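Local structure of 3,4-dihydroxybenzoate decarboxylase (Enterobacter cloacae, 5NY5) at residues I264-L269 / V306-M311; I427-G432 / C457-D462. The protein catalyses the decarboxylation of 3,4-dihydroxybenzoate and, in reverse, the para-carboxylation of catechols, as a UbiD-family enzyme dependent on prenylated flavin. All blocks are in the same frame, centred on the assembly; numbering follows the deposited sequence.

Contact 1. Residues I264-L269 / V306-M311; sequences IIEGEL and VKAVTM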
# COMPACT_ATOMS: atom_id res chain seq x y z
N ILE A 264 43.46 -32.91 17.94
CA ILE A 264 43.92 -32.32 16.69
C ILE A 264 43.75 -33.35 15.58
O ILE A 264 44.08 -34.53 15.76
CB ILE A 264 45.40 -31.88 16.77
CG1 ILE A 264 45.63 -30.96 17.96
CG2 ILE A 264 45.82 -31.19 15.48
CD1 ILE A 264 44.89 -29.66 17.86
N ILE A 265 43.22 -32.91 14.45
CA ILE A 265 43.16 -33.72 13.24
C ILE A 265 44.04 -33.05 12.20
O ILE A 265 43.76 -31.93 11.77
CB ILE A 265 41.72 -33.88 12.73
CG1 ILE A 265 40.83 -34.50 13.81
CG2 ILE A 265 41.69 -34.74 11.48
CD1 ILE A 265 39.40 -34.71 13.37
N GLU A 266 45.11 -33.73 11.80
CA GLU A 266 46.02 -33.24 10.77
C GLU A 266 45.68 -33.94 9.46
O GLU A 266 45.75 -35.17 9.37
CB GLU A 266 47.47 -33.50 11.16
CG GLU A 266 47.94 -32.75 12.39
CD GLU A 266 49.40 -33.00 12.70
OE1 GLU A 266 50.08 -33.65 11.89
OE2 GLU A 266 49.87 -32.53 13.76
N GLY A 267 45.31 -33.15 8.45
CA GLY A 267 44.93 -33.70 7.17
C GLY A 267 45.26 -32.76 6.04
O GLY A 267 45.82 -31.68 6.24
N GLU A 268 44.88 -33.18 4.84
CA GLU A 268 45.10 -32.40 3.63
C GLU A 268 43.84 -32.41 2.78
O GLU A 268 43.11 -33.41 2.74
CB GLU A 268 46.28 -32.93 2.81
CG GLU A 268 47.63 -32.78 3.50
CD GLU A 268 48.73 -33.53 2.78
OE1 GLU A 268 49.88 -33.50 3.27
OE2 GLU A 268 48.44 -34.16 1.74
N LEU A 269 43.58 -31.30 2.11
CA LEU A 269 42.47 -31.19 1.17
C LEU A 269 42.92 -31.73 -0.18
O LEU A 269 43.76 -31.13 -0.85
CB LEU A 269 41.99 -29.75 1.07
CG LEU A 269 41.21 -29.22 2.28
CD1 LEU A 269 41.42 -27.72 2.44
CD2 LEU A 269 39.74 -29.54 2.13
N VAL A 306 42.99 -37.40 6.34
CA VAL A 306 43.73 -37.22 7.58
C VAL A 306 45.04 -37.98 7.51
O VAL A 306 45.10 -39.12 7.03
CB VAL A 306 42.87 -37.67 8.78
CG1 VAL A 306 42.39 -39.09 8.59
CG2 VAL A 306 43.67 -37.54 10.07
N LYS A 307 46.11 -37.34 7.97
CA LYS A 307 47.42 -37.98 8.08
C LYS A 307 47.74 -38.42 9.50
O LYS A 307 48.39 -39.44 9.69
CB LYS A 307 48.52 -37.04 7.58
CG LYS A 307 48.37 -36.65 6.12
CD LYS A 307 48.33 -37.88 5.24
CE LYS A 307 48.13 -37.51 3.78
NZ LYS A 307 48.05 -38.72 2.91
N ALA A 308 47.29 -37.66 10.50
CA ALA A 308 47.52 -38.02 11.89
C ALA A 308 46.42 -37.42 12.75
O ALA A 308 45.92 -36.33 12.47
CB ALA A 308 48.89 -37.55 12.37
N VAL A 309 46.06 -38.14 13.80
CA VAL A 309 45.18 -37.63 14.85
C VAL A 309 46.01 -37.46 16.11
O VAL A 309 46.86 -38.29 16.42
CB VAL A 309 43.97 -38.56 15.10
CG1 VAL A 309 43.00 -37.92 16.08
CG2 VAL A 309 43.27 -38.87 13.79
N THR A 310 45.77 -36.36 16.82
CA THR A 310 46.63 -35.93 17.91
C THR A 310 45.77 -35.43 19.05
O THR A 310 44.94 -34.54 18.86
CB THR A 310 47.60 -34.85 17.41
OG1 THR A 310 48.75 -35.47 16.83
CG2 THR A 310 48.03 -33.93 18.53
N MSE A 311 45.97 -36.00 20.24
CA MSE A 311 45.14 -35.65 21.39
C MSE A 311 45.88 -35.82 22.72
O MSE A 311 46.88 -36.53 22.79
CB MSE A 311 43.87 -36.49 21.40
CG MSE A 311 44.10 -37.99 21.36
SE MSE A 311 42.44 -38.99 21.09
CE MSE A 311 42.25 -39.76 22.87

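Contact 2. Residues I427-G432 / C457-D462; sequences ITTLPG and CKTIFD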
# COMPACT_ATOMS: atom_id res chain seq x y z
N ILE A 427 5.62 0.11 10.64
CA ILE A 427 6.13 -1.07 9.95
C ILE A 427 6.54 -0.68 8.54
O ILE A 427 5.71 -0.21 7.75
CB ILE A 427 5.10 -2.21 9.93
CG1 ILE A 427 4.64 -2.53 11.35
CG2 ILE A 427 5.68 -3.44 9.28
CD1 ILE A 427 3.70 -3.72 11.45
N THR A 428 7.82 -0.88 8.22
CA THR A 428 8.38 -0.56 6.91
C THR A 428 8.92 -1.83 6.28
O THR A 428 9.81 -2.48 6.84
CB THR A 428 9.49 0.49 7.02
OG1 THR A 428 8.95 1.71 7.54
CG2 THR A 428 10.09 0.76 5.66
N THR A 429 8.38 -2.19 5.11
CA THR A 429 8.80 -3.38 4.39
C THR A 429 9.76 -3.01 3.27
O THR A 429 9.58 -1.99 2.59
CB THR A 429 7.59 -4.12 3.81
OG1 THR A 429 6.79 -3.21 3.05
CG2 THR A 429 6.75 -4.72 4.93
N LEU A 430 10.79 -3.83 3.09
CA LEU A 430 11.84 -3.59 2.10
C LEU A 430 11.99 -4.85 1.25
O LEU A 430 12.74 -5.77 1.60
CB LEU A 430 13.16 -3.21 2.77
CG LEU A 430 13.23 -1.91 3.58
CD1 LEU A 430 12.62 -2.06 4.95
CD2 LEU A 430 14.67 -1.47 3.72
N PRO A 431 11.28 -4.92 0.13
CA PRO A 431 11.29 -6.14 -0.68
C PRO A 431 12.54 -6.27 -1.54
O PRO A 431 13.19 -5.29 -1.90
CB PRO A 431 10.04 -5.99 -1.55
CG PRO A 431 9.85 -4.52 -1.66
CD PRO A 431 10.27 -3.96 -0.34
N GLY A 432 12.87 -7.52 -1.86
CA GLY A 432 13.90 -7.83 -2.83
C GLY A 432 15.33 -7.71 -2.36
O GLY A 432 16.22 -7.53 -3.19
N CYS A 457 11.98 -10.15 1.83
CA CYS A 457 11.50 -8.86 2.29
C CYS A 457 12.03 -8.65 3.70
O CYS A 457 11.94 -9.55 4.54
CB CYS A 457 9.98 -8.80 2.26
SG CYS A 457 9.27 -7.27 2.89
N LYS A 458 12.61 -7.49 3.95
CA LYS A 458 13.17 -7.16 5.25
C LYS A 458 12.31 -6.08 5.89
O LYS A 458 11.91 -5.12 5.22
CB LYS A 458 14.62 -6.71 5.12
CG LYS A 458 15.48 -7.71 4.37
CD LYS A 458 16.96 -7.48 4.58
CE LYS A 458 17.78 -8.59 3.94
NZ LYS A 458 19.22 -8.50 4.29
N THR A 459 12.01 -6.25 7.17
CA THR A 459 11.00 -5.44 7.84
C THR A 459 11.61 -4.74 9.05
O THR A 459 12.33 -5.36 9.84
CB THR A 459 9.81 -6.29 8.28
OG1 THR A 459 9.33 -7.04 7.15
CG2 THR A 459 8.69 -5.42 8.80
N ILE A 460 11.32 -3.45 9.18
CA ILE A 460 11.74 -2.65 10.32
C ILE A 460 10.50 -2.37 11.16
O ILE A 460 9.59 -1.66 10.73
CB ILE A 460 12.42 -1.35 9.88
CG1 ILE A 460 13.63 -1.66 9.00
CG2 ILE A 460 12.83 -0.53 11.09
CD1 ILE A 460 14.31 -0.42 8.41
N PHE A 461 10.47 -2.93 12.37
CA PHE A 461 9.41 -2.65 13.33
C PHE A 461 9.90 -1.54 14.25
O PHE A 461 10.80 -1.75 15.07
CB PHE A 461 9.05 -3.90 14.14
CG PHE A 461 8.50 -5.03 13.31
CD1 PHE A 461 7.14 -5.19 13.16
CD2 PHE A 461 9.35 -5.94 12.71
CE1 PHE A 461 6.63 -6.24 12.41
CE2 PHE A 461 8.85 -6.98 11.96
CZ PHE A 461 7.49 -7.13 11.81
N ASP A 462 9.31 -0.35 14.12
CA ASP A 462 9.68 0.78 14.95
C ASP A 462 8.75 0.81 16.16
O ASP A 462 7.63 1.30 16.09
CB ASP A 462 9.61 2.09 14.17
CG ASP A 462 9.94 3.30 15.02
OD1 ASP A 462 9.55 4.42 14.63
OD2 ASP A 462 10.59 3.14 16.08

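Contact 1. Residues I264-L269 / V306-M311
E266 and A308 face each other where strands 264-269 and 306-311, antiparallel at 172°, break register in a classic beta bulge. E266 N donates to A308 O at 2.8 Å. E266 O then takes two donors from consecutive residues. K307 N lies in the carbonyl plane at 2.6 Å from E266 O. A308 N, tilted 18° from that plane, is 3.1 Å from E266 O. Beyond the bulge G267 pairs with V306, their CA atoms 3.7 Å apart, and on the other side I265 pairs with V309.

The E266 side chain can be followed outward. CB lies 3.5 Å from A308 O, and CG, set anti to the carbonyl carbon (chi1 -64°), still borders that oxygen. The chain runs extended to the carboxylate, where OE1 passes the methyl of A308 at 4.1 Å. OE1 and OE2 accept hydrogen bonds from the backbone N of A252 and V251, respectively. On the same face I264 and T310 lie side by side, CB to CB 3.8 Å. On the other face CG2 of I265 meets CG2 of V306 at 3.7 Å.

Two backbone N-H groups thus grip a buried carboxylate that makes no hydrogen bond to the partner strand. These bonds tie this sheet of the Rift-related domain to the 251-252 segment, and the two donors would be expected to favour the charged form, offsetting the cost of burial.

Contact 2. Residues I427-G432 / C457-D462
I460 and T428 form a hydrogen-bonded pair in the antiparallel match of strands 427-431 and 457-462, whose axes approach to 4.4 Å. Four backbone bonds define the register. T428 N reaches I460 O at 3.2 Å, and I460 N returns to T428 O. At the next hydrogen-bonded pair, two residues along, L430 N meets K458 O at 2.7 Å. Its N-H...O angle is bent, at 133°. K458 N approaches L430 O almost straight (170°) but from above the carbonyl plane. T459 CA to T428 O, a CA-H...O contact, lies between the two bonded pairs, and those of I427 CA and C457 CA flank them.

Apolar contacts fall on both faces. On the face of I427, T459 and F461, the CG2 methyls of I427 and T459 touch at 3.6 Å; both stand anti to their own backbone N. Within strand 457-462 the T459 methyl also rests over one face of the F461 ring, 3.5 Å above its plane and offset toward the rim. I427 CD1 comes to the same ring obliquely, 4.0 Å from F461 CE1. On the opposite face L430 CD1 is 4.2 Å from I460 CD1.

Sulfur supplies a further contact: C457 SG, anti to its backbone N (chi1 177°), lies 3.7 Å from T429 CB.

Within the five-stranded mixed sheet of the C-terminal domain, 427-434 is an outermost strand of this chain. Neighbouring subunits close in: P431 of one packs on T428, and F461 of another on F461, placing the outer strand, and the face carrying T459 and F461, against other subunits. K458 NZ is hydrogen-bonded to L395 O and R434 O. Strand 455-462 pairs on its other side with strand 397-401, and helix 380-391 covers I460 through A385, L386 and L389.

How the contacts relate
Contacts 1 and 2 both join antiparallel strands, but they belong to separate sheets in different parts of the chain. Their centres are about 47 Å apart and their nearest atoms about 29 Å, so neither touches the other, and they lie on opposite sides of the chain's centre. Contact 1 falls in the Rift-related domain, where the side chain of I265 is about 11 Å from those of H170 and R171, residues that bind prenylated FMN; the cofactor is absent from this chain. Contact 2 lies away from the flavin and manganese sites, in the C-terminal domain. Their surroundings differ as well: no other chain touches the segments of contact 1, whereas two other subunits reach contact 2.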